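Local coordinates for uncharacterized protein Tm1679 (Thermotoga maritima, PDB 3H3E) that binds zinc and, as a metallo-beta-lactamase-fold protein of the metal-dependent hydrolase class, probably acts as an enzyme whose physiological reaction is not established, at residues A[26-31]-A[47-52]; A[63-68]-A[82-87]; A[229-234]-A[251-256]. The protein carries 2 engineered substitutions. All blocks are in the same frame, centred on the assembly; numbering follows the deposited sequence.

Contact 1. Residues A[26-31]-A[47-52]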
loop_
_atom_site.group_PDB
_atom_site.type_symbol
_atom_site.label_atom_id
_atom_site.label_comp_id
_atom_site.label_asym_id
_atom_site.label_seq_id
_atom_site.Cartn_x
_atom_site.Cartn_y
_atom_site.Cartn_z
ATOM N N GLY A 26 21.162 -9.289 4.064
ATOM C CA GLY A 26 21.004 -10.174 2.926
ATOM C C GLY A 26 20.049 -9.604 1.899
ATOM O O GLY A 26 20.186 -9.851 0.701
ATOM N N PHE A 27 19.081 -8.828 2.382
ATOM C CA PHE A 27 18.035 -8.275 1.536
ATOM C C PHE A 27 18.334 -6.837 1.161
ATOM O O PHE A 27 18.866 -6.073 1.962
ATOM C CB PHE A 27 16.674 -8.387 2.231
ATOM C CG PHE A 27 16.217 -9.805 2.426
ATOM C CD1 PHE A 27 15.488 -10.452 1.446
ATOM C CD2 PHE A 27 16.536 -10.496 3.577
ATOM C CE1 PHE A 27 15.080 -11.756 1.617
ATOM C CE2 PHE A 27 16.128 -11.798 3.756
ATOM C CZ PHE A 27 15.403 -12.431 2.775
ATOM N N GLU A 28 18.000 -6.479 -0.071
ATOM C CA GLU A 28 18.246 -5.134 -0.553
ATOM C C GLU A 28 17.082 -4.235 -0.207
ATOM O O GLU A 28 15.974 -4.703 0.054
ATOM C CB GLU A 28 18.488 -5.141 -2.055
ATOM C CG GLU A 28 19.723 -5.919 -2.459
ATOM C CD GLU A 28 20.055 -5.751 -3.925
ATOM O OE1 GLU A 28 19.331 -4.993 -4.614
ATOM O OE2 GLU A 28 21.041 -6.374 -4.385
ATOM N N SER A 29 17.338 -2.937 -0.187
ATOM C CA SER A 29 16.310 -1.980 0.175
ATOM C C SER A 29 16.372 -0.760 -0.729
ATOM O O SER A 29 17.441 -0.343 -1.165
ATOM C CB SER A 29 16.469 -1.549 1.634
ATOM O OG SER A 29 17.630 -0.760 1.809
ATOM N N GLU A 30 15.211 -0.196 -1.019
ATOM C CA GLU A 30 15.155 1.091 -1.668
ATOM C C GLU A 30 13.959 1.853 -1.141
ATOM O O GLU A 30 13.158 1.324 -0.374
ATOM C CB GLU A 30 15.084 0.938 -3.186
ATOM C CG GLU A 30 13.854 0.231 -3.700
ATOM C CD GLU A 30 13.929 -0.046 -5.190
ATOM O OE1 GLU A 30 15.004 0.188 -5.772
ATOM O OE2 GLU A 30 12.925 -0.504 -5.781
ATOM N N HIS A 31 13.855 3.112 -1.535
ATOM C CA HIS A 31 12.643 3.863 -1.301
ATOM C C HIS A 31 11.555 3.348 -2.235
ATOM O O HIS A 31 11.481 3.745 -3.402
ATOM C CB HIS A 31 12.888 5.338 -1.564
ATOM C CG HIS A 31 11.715 6.209 -1.256
ATOM N ND1 HIS A 31 11.109 6.229 -0.018
ATOM C CD2 HIS A 31 11.053 7.109 -2.016
ATOM C CE1 HIS A 31 10.117 7.098 -0.035
ATOM N NE2 HIS A 31 10.061 7.646 -1.235
ATOM N N SER A 47 12.486 -0.174 -8.487
ATOM C CA SER A 47 13.226 -0.945 -9.485
ATOM C C SER A 47 13.048 -2.437 -9.271
ATOM O O SER A 47 11.964 -2.887 -8.929
ATOM C CB SER A 47 14.699 -0.596 -9.434
ATOM O OG SER A 47 15.187 -0.841 -8.141
ATOM N N ASP A 48 14.118 -3.204 -9.449
ATOM C CA ASP A 48 14.011 -4.664 -9.412
ATOM C C ASP A 48 14.378 -5.245 -8.061
ATOM O O ASP A 48 14.530 -6.456 -7.924
ATOM C CB ASP A 48 14.868 -5.309 -10.506
ATOM C CG ASP A 48 16.339 -4.958 -10.381
ATOM O OD1 ASP A 48 16.706 -4.183 -9.468
ATOM O OD2 ASP A 48 17.137 -5.465 -11.194
ATOM N N VAL A 49 14.516 -4.381 -7.063
ATOM C CA VAL A 49 14.775 -4.840 -5.705
ATOM C C VAL A 49 13.796 -5.920 -5.238
ATOM O O VAL A 49 14.201 -6.912 -4.650
ATOM C CB VAL A 49 14.804 -3.676 -4.704
ATOM C CG1 VAL A 49 14.685 -4.188 -3.278
ATOM C CG2 VAL A 49 16.075 -2.887 -4.883
ATOM N N PHE A 50 12.512 -5.741 -5.504
ATOM C CA PHE A 50 11.543 -6.757 -5.124
ATOM C C PHE A 50 11.860 -8.134 -5.728
ATOM O O PHE A 50 11.703 -9.148 -5.057
ATOM C CB PHE A 50 10.110 -6.308 -5.445
ATOM C CG PHE A 50 9.750 -6.369 -6.909
ATOM C CD1 PHE A 50 10.400 -5.573 -7.836
ATOM C CD2 PHE A 50 8.729 -7.199 -7.351
ATOM C CE1 PHE A 50 10.061 -5.627 -9.187
ATOM C CE2 PHE A 50 8.382 -7.242 -8.690
ATOM C CZ PHE A 50 9.059 -6.453 -9.614
ATOM N N LEU A 51 12.324 -8.165 -6.978
ATOM C CA LEU A 51 12.637 -9.426 -7.661
ATOM C C LEU A 51 13.854 -10.095 -7.079
ATOM O O LEU A 51 13.921 -11.320 -6.971
ATOM C CB LEU A 51 12.932 -9.180 -9.131
ATOM C CG LEU A 51 11.752 -9.102 -10.085
ATOM C CD1 LEU A 51 12.233 -8.663 -11.473
ATOM C CD2 LEU A 51 11.071 -10.443 -10.137
ATOM N N LYS A 52 14.846 -9.278 -6.751
ATOM C CA LYS A 52 16.102 -9.790 -6.251
ATOM C C LYS A 52 15.881 -10.380 -4.870
ATOM O O LYS A 52 16.402 -11.452 -4.554
ATOM C CB LYS A 52 17.147 -8.691 -6.236
ATOM C CG LYS A 52 17.491 -8.183 -7.618
ATOM C CD LYS A 52 18.899 -7.605 -7.656
ATOM C CE LYS A 52 18.922 -6.081 -7.702
ATOM N NZ LYS A 52 19.342 -5.583 -9.050
HETATM O O HOH W 1 11.437 -3.157 -6.031
#

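Contact 2. Residues A[63-68]-A[82-87]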
loop_
_atom_site.group_PDB
_atom_site.type_symbol
_atom_site.label_atom_id
_atom_site.label_comp_id
_atom_site.label_asym_id
_atom_site.label_seq_id
_atom_site.Cartn_x
_atom_site.Cartn_y
_atom_site.Cartn_z
ATOM N N LYS A 63 0.741 -14.345 -10.861
ATOM C CA LYS A 63 0.246 -13.685 -12.041
ATOM C C LYS A 63 -0.239 -12.277 -11.725
ATOM O O LYS A 63 -0.040 -11.355 -12.520
ATOM C CB LYS A 63 -0.897 -14.513 -12.628
ATOM C CG LYS A 63 -1.620 -13.843 -13.757
ATOM C CD LYS A 63 -2.853 -14.637 -14.137
ATOM C CE LYS A 63 -3.569 -15.153 -12.906
ATOM N NZ LYS A 63 -4.996 -15.414 -13.220
ATOM N N ASP A 64 -0.887 -12.117 -10.571
ATOM C CA ASP A 64 -1.617 -10.885 -10.268
ATOM C C ASP A 64 -0.809 -9.901 -9.452
ATOM O O ASP A 64 -0.346 -10.206 -8.353
ATOM C CB ASP A 64 -2.933 -11.178 -9.537
ATOM C CG ASP A 64 -3.957 -11.870 -10.418
ATOM O OD1 ASP A 64 -4.358 -11.309 -11.459
ATOM O OD2 ASP A 64 -4.390 -12.975 -10.055
ATOM N N VAL A 65 -0.656 -8.707 -10.001
ATOM C CA VAL A 65 0.005 -7.619 -9.299
ATOM C C VAL A 65 -0.978 -6.473 -9.111
ATOM O O VAL A 65 -1.580 -6.007 -10.075
ATOM C CB VAL A 65 1.207 -7.120 -10.097
ATOM C CG1 VAL A 65 1.928 -6.013 -9.333
ATOM C CG2 VAL A 65 2.127 -8.296 -10.437
ATOM N N LEU A 66 -1.153 -6.039 -7.866
ATOM C CA LEU A 66 -2.073 -4.955 -7.549
ATOM C C LEU A 66 -1.291 -3.696 -7.291
ATOM O O LEU A 66 -0.259 -3.735 -6.635
ATOM C CB LEU A 66 -2.882 -5.283 -6.303
ATOM C CG LEU A 66 -3.310 -6.726 -6.150
ATOM C CD1 LEU A 66 -4.003 -6.876 -4.833
ATOM C CD2 LEU A 66 -4.220 -7.144 -7.291
ATOM N N ILE A 67 -1.798 -2.575 -7.784
ATOM C CA ILE A 67 -1.109 -1.306 -7.637
ATOM C C ILE A 67 -1.909 -0.366 -6.754
ATOM O O ILE A 67 -3.030 0.011 -7.100
ATOM C CB ILE A 67 -0.897 -0.648 -8.991
ATOM C CG1 ILE A 67 0.007 -1.521 -9.856
ATOM C CG2 ILE A 67 -0.264 0.699 -8.807
ATOM C CD1 ILE A 67 1.383 -1.754 -9.251
ATOM N N SER A 68 -1.332 0.015 -5.617
ATOM C CA SER A 68 -2.020 0.853 -4.640
ATOM C C SER A 68 -2.241 2.274 -5.150
ATOM O O SER A 68 -3.244 2.904 -4.836
ATOM C CB SER A 68 -1.228 0.891 -3.342
ATOM O OG SER A 68 0.091 1.332 -3.579
ATOM N N SER A 82 6.794 -8.914 -17.145
ATOM C CA SER A 82 6.016 -9.079 -18.353
ATOM C C SER A 82 4.916 -10.105 -18.077
ATOM O O SER A 82 5.078 -11.025 -17.269
ATOM C CB SER A 82 6.888 -9.579 -19.510
ATOM O OG SER A 82 8.113 -8.883 -19.627
ATOM N N GLY A 83 3.793 -9.945 -18.762
ATOM C CA GLY A 83 2.734 -10.933 -18.735
ATOM C C GLY A 83 1.916 -10.985 -17.464
ATOM O O GLY A 83 1.089 -11.871 -17.296
ATOM N N LYS A 84 2.147 -10.050 -16.554
ATOM C CA LYS A 84 1.349 -9.990 -15.339
ATOM C C LYS A 84 -0.002 -9.375 -15.656
ATOM O O LYS A 84 -0.167 -8.708 -16.670
ATOM C CB LYS A 84 2.058 -9.171 -14.256
ATOM C CG LYS A 84 3.465 -9.661 -13.929
ATOM C CD LYS A 84 3.463 -11.000 -13.209
ATOM C CE LYS A 84 4.832 -11.629 -13.242
ATOM N NZ LYS A 84 4.888 -12.947 -12.558
ATOM N N ARG A 85 -0.968 -9.624 -14.786
ATOM C CA ARG A 85 -2.252 -8.960 -14.833
ATOM C C ARG A 85 -2.211 -7.868 -13.779
ATOM O O ARG A 85 -2.183 -8.141 -12.581
ATOM C CB ARG A 85 -3.328 -9.962 -14.485
ATOM C CG ARG A 85 -4.727 -9.479 -14.654
ATOM C CD ARG A 85 -5.598 -10.471 -13.977
ATOM N NE ARG A 85 -6.934 -10.520 -14.537
ATOM C CZ ARG A 85 -7.875 -11.341 -14.096
ATOM N NH1 ARG A 85 -7.607 -12.175 -13.091
ATOM N NH2 ARG A 85 -9.075 -11.321 -14.657
ATOM N N VAL A 86 -2.171 -6.624 -14.230
ATOM C CA VAL A 86 -1.954 -5.501 -13.331
ATOM C C VAL A 86 -3.262 -4.833 -12.997
ATOM O O VAL A 86 -3.933 -4.300 -13.879
ATOM C CB VAL A 86 -1.031 -4.453 -13.948
ATOM C CG1 VAL A 86 -0.887 -3.288 -12.993
ATOM C CG2 VAL A 86 0.312 -5.066 -14.290
ATOM N N TRP A 87 -3.620 -4.878 -11.717
ATOM C CA TRP A 87 -4.866 -4.305 -11.238
ATOM C C TRP A 87 -4.627 -2.885 -10.786
ATOM O O TRP A 87 -4.033 -2.671 -9.737
ATOM C CB TRP A 87 -5.369 -5.097 -10.047
ATOM C CG TRP A 87 -5.717 -6.503 -10.358
ATOM C CD1 TRP A 87 -4.866 -7.482 -10.726
ATOM C CD2 TRP A 87 -7.019 -7.097 -10.307
ATOM N NE1 TRP A 87 -5.546 -8.656 -10.924
ATOM C CE2 TRP A 87 -6.875 -8.445 -10.664
ATOM C CE3 TRP A 87 -8.294 -6.614 -10.002
ATOM C CZ2 TRP A 87 -7.956 -9.327 -10.723
ATOM C CZ3 TRP A 87 -9.373 -7.495 -10.063
ATOM C CH2 TRP A 87 -9.192 -8.833 -10.423
#

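Contact 3. Residues A[229-234]-A[251-256]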
loop_
_atom_site.group_PDB
_atom_site.type_symbol
_atom_site.label_atom_id
_atom_site.label_comp_id
_atom_site.label_asym_id
_atom_site.label_seq_id
_atom_site.Cartn_x
_atom_site.Cartn_y
_atom_site.Cartn_z
ATOM N N VAL A 229 -7.959 -2.664 16.251
ATOM C CA VAL A 229 -6.883 -3.280 15.489
ATOM C C VAL A 229 -5.866 -3.889 16.454
ATOM O O VAL A 229 -5.480 -3.260 17.439
ATOM C CB VAL A 229 -6.198 -2.274 14.548
ATOM C CG1 VAL A 229 -5.109 -2.957 13.762
ATOM C CG2 VAL A 229 -7.211 -1.668 13.615
ATOM N N GLU A 230 -5.437 -5.114 16.167
ATOM C CA GLU A 230 -4.591 -5.856 17.091
ATOM C C GLU A 230 -3.097 -5.681 16.815
ATOM O O GLU A 230 -2.325 -5.463 17.745
ATOM C CB GLU A 230 -4.985 -7.340 17.109
ATOM C CG GLU A 230 -4.235 -8.177 18.133
ATOM C CD GLU A 230 -4.268 -7.562 19.529
ATOM O OE1 GLU A 230 -5.367 -7.158 19.974
ATOM O OE2 GLU A 230 -3.200 -7.487 20.179
ATOM N N THR A 231 -2.696 -5.764 15.546
ATOM C CA THR A 231 -1.281 -5.690 15.169
ATOM C C THR A 231 -1.085 -4.698 14.042
ATOM O O THR A 231 -1.871 -4.679 13.102
ATOM C CB THR A 231 -0.767 -7.034 14.640
ATOM O OG1 THR A 231 -1.136 -8.083 15.534
ATOM C CG2 THR A 231 0.750 -7.022 14.474
ATOM N N VAL A 232 -0.028 -3.893 14.132
ATOM C CA VAL A 232 0.321 -2.945 13.074
ATOM C C VAL A 232 1.782 -3.082 12.643
ATOM O O VAL A 232 2.681 -3.189 13.467
ATOM C CB VAL A 232 0.006 -1.476 13.464
ATOM C CG1 VAL A 232 0.325 -0.535 12.315
ATOM C CG2 VAL A 232 -1.456 -1.339 13.827
ATOM N N VAL A 233 1.992 -3.086 11.331
ATOM C CA VAL A 233 3.303 -3.227 10.720
ATOM C C VAL A 233 3.496 -2.062 9.749
ATOM O O VAL A 233 3.118 -2.145 8.573
ATOM C CB VAL A 233 3.383 -4.557 9.940
ATOM C CG1 VAL A 233 4.799 -4.818 9.437
ATOM C CG2 VAL A 233 2.895 -5.698 10.805
ATOM N N PRO A 234 4.068 -0.957 10.243
ATOM C CA PRO A 234 4.202 0.281 9.464
ATOM C C PRO A 234 5.471 0.308 8.621
ATOM O O PRO A 234 6.567 0.163 9.164
ATOM C CB PRO A 234 4.271 1.368 10.549
ATOM C CG PRO A 234 4.133 0.647 11.880
ATOM C CD PRO A 234 4.501 -0.772 11.633
ATOM N N LEU A 251 -2.583 0.294 21.578
ATOM C CA LEU A 251 -2.860 -0.712 22.596
ATOM C C LEU A 251 -2.445 -2.124 22.190
ATOM O O LEU A 251 -2.407 -3.031 23.017
ATOM C CB LEU A 251 -4.348 -0.690 22.933
ATOM C CG LEU A 251 -4.836 0.593 23.606
ATOM C CD1 LEU A 251 -6.296 0.508 23.912
ATOM C CD2 LEU A 251 -4.054 0.857 24.867
ATOM N N GLY A 252 -2.125 -2.310 20.918
ATOM C CA GLY A 252 -1.745 -3.620 20.425
ATOM C C GLY A 252 -0.259 -3.746 20.150
ATOM O O GLY A 252 0.562 -3.015 20.714
ATOM N N LYS A 253 0.083 -4.684 19.277
ATOM C CA LYS A 253 1.475 -4.963 18.952
ATOM C C LYS A 253 1.908 -4.214 17.696
ATOM O O LYS A 253 1.188 -4.192 16.700
ATOM C CB LYS A 253 1.681 -6.471 18.772
ATOM C CG LYS A 253 3.011 -6.865 18.164
ATOM C CD LYS A 253 3.168 -8.378 18.113
ATOM C CE LYS A 253 4.612 -8.782 18.364
ATOM N NZ LYS A 253 5.128 -8.223 19.654
ATOM N N ILE A 254 3.073 -3.577 17.762
ATOM C CA ILE A 254 3.685 -2.989 16.585
ATOM C C ILE A 254 4.894 -3.820 16.202
ATOM O O ILE A 254 5.721 -4.148 17.049
ATOM C CB ILE A 254 4.132 -1.538 16.819
ATOM C CG1 ILE A 254 2.921 -0.635 17.057
ATOM C CG2 ILE A 254 4.930 -1.037 15.629
ATOM C CD1 ILE A 254 2.456 -0.641 18.485
HETATM N N MSE A 255 4.984 -4.170 14.926
HETATM C CA MSE A 255 6.101 -4.958 14.414
HETATM C C MSE A 255 7.003 -4.099 13.526
HETATM O O MSE A 255 6.536 -3.163 12.891
HETATM C CB MSE A 255 5.576 -6.180 13.650
HETATM C CG MSE A 255 4.514 -6.953 14.413
HETATM SE SE MSE A 255 4.220 -8.566 13.713
HETATM C CE MSE A 255 5.880 -9.187 13.769
ATOM N N ASP A 256 8.299 -4.394 13.498
ATOM C CA ASP A 256 9.209 -3.619 12.665
ATOM C C ASP A 256 9.157 -4.116 11.229
ATOM O O ASP A 256 9.181 -5.318 10.978
ATOM C CB ASP A 256 10.633 -3.660 13.215
ATOM C CG ASP A 256 10.780 -2.881 14.520
ATOM O OD1 ASP A 256 10.065 -1.870 14.708
ATOM O OD2 ASP A 256 11.615 -3.280 15.361
#

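Contact 1. Residues A[26-31]-A[47-52]
Ser47 opens the helix-bearing segment by gripping the carboxylate of Glu30 with two donors. Its OG, turned into the crowded position between backbone N and carbonyl carbon (chi1 58°), donates to Glu30 OE1 at 2.6 Å, and its backbone N donates to Glu30 OE2 at 2.8 Å with an N-H...O angle of 168°. Each oxygen is met on its syn lone pair, a bidentate hold that fixes the carboxylate's rotation. A small hydroxyl residue suits this spot because it offers OG beside its own N. A water accepts from Phe50 N and is hydrogen-bonded to Glu30 OE2 and Ser47 O.

Asp48 takes the N-cap position without capping; Lys52 NZ makes weak hydrogen bonds to both its OD1 and OD2, as part of a salt bridge (NZ to Asp48 OD1 3.0 Å). Val49 packs against the Glu30 chain, its CG2 4.0 Å from Glu30 CG, the two sliding past each other in opposite directions, with CG1 against the Glu28 carbonyl. Lys52, bent near its tip, crosses Glu28 obliquely, its CE 3.3 Å from Glu28 OE1.

In this surface contact of the metallo-beta-lactamase fold, the Glu30 side chain is about 12 Å from that of the zinc ligand His71. The loop between strands 13-19 and 34-37 rests on the start of helix 49-56, with Glu30, Val49 and Phe50 all touching Cys19 of strand 13-19.

Contact 2. Residues A[63-68]-A[82-87]
Strands 64-66 and 85-89 are the two parallel strands of a beta-alpha-beta unit whose connection carries helix 72-75. Four hydrogen bonds join their backbones, Arg85 N to Lys63 O, Val65 N to Arg85 O, Trp87 N to Val65 O and Ile67 N to Trp87 O, the donor passing from strand to strand as in any parallel pair. Trp87 N meets Val65 O at 2.9 Å, nearly along the C=O axis, and Ile67 N meets Trp87 O at 3.0 Å in the carbonyl plane. Asp64, Leu66, Arg85 and Trp87 share one face of the sheet, Val65 and Val86 the other.

On the first face Asp64 swings its carboxylate beside the backbone N (chi1 -69°), so that OD1 receives the indole NE1-H of Trp87 at 3.0 Å. That bond is nearly straight, 170°, and lies in the ring plane but reaches OD1 from above the carboxylate plane. Asp64 OD1 also makes a long salt bridge, 3.7 Å, to Arg85 NH1. CZ2 of Trp87 lies over one face of the guanidinium, offset toward its rim, so aspartate, arginine and tryptophan meet on one face of the sheet, where the two strands begin. Leu66 suits its place because a branched aliphatic chain lets one methyl, CD2, lie over the indole beside it, both side chains pointing the same way; this CH-pi contact puts Leu66 CD2 3.8 Å from the centroid of the five-membered ring of Trp87. On the other side of the strands Ile67 CG1 touches Val86 CG1 at 3.7 Å, and both residues pack on Leu78.

Strand 64-66 leads, through Ile67 and Ser68, to the zinc ligands His69 and His71, which fit the HxHxDH signature that follows such a strand in the metallo-beta-lactamase fold.

Contact 3. Residues A[229-234]-A[251-256]
Three backbone hydrogen bonds, running from Glu230 to Met255, hold strand 231-235 and strand 253-254 side by side as parallel strands of a beta-alpha-beta unit, its helix being 240-249. Val232 is gripped at both ends: its N donates to Lys253 O at 2.9 Å, and its O accepts from Met255 N, also at 2.9 Å. Earlier in the register Lys253 N donates to Glu230 O at 3.0 Å. All three donors lie nearly along the C=O axis of their acceptors. Gly252 suits its place because, with no side chain, its CA can lie against Glu230 O, whereas a CB there would run into that oxygen.

Outward from the backbone, Thr231 and Lys253 share one face, Val232 and Ile254 the other. Beta-branched residues fit the extended backbone here, and Val232 and Ile254 both pack on Phe246 of helix 240-249. Pro234, whose ring nitrogen has no proton to give, brings CD to 4.0 Å from Ile254 CG2. Met255, a selenomethionine, crosses Thr231 and Val233 obliquely, with CB against Val233 CG2 at 3.9 Å. Thr231 directs its methyl, not its hydroxyl, at this long, unbranched chain, bent at chi3: CG2, anti to the backbone N, lies 3.8 Å from Met255 CG and 3.9 Å from SE.

From the N terminus the three contacts follow in series; none nests in or crosses another. Contact 1 closes the hairpin region of strands 34-37 and 40-42 by bringing the preceding loop onto the start of helix 49-56. That helix leads into strand 64-66, where contact 2 closes a crossover through the zinc-ligand loop and helix 72-75, in one of the two large mixed sheets. Contact 3 comes much later, closing the crossover through helix 240-249 at the edge of the other large mixed sheet. Contacts 2 and 3 lie on opposite sides of the chain's centre, their centres about 28 Å apart, and each joins two neighbouring strands in a different one of these sheets.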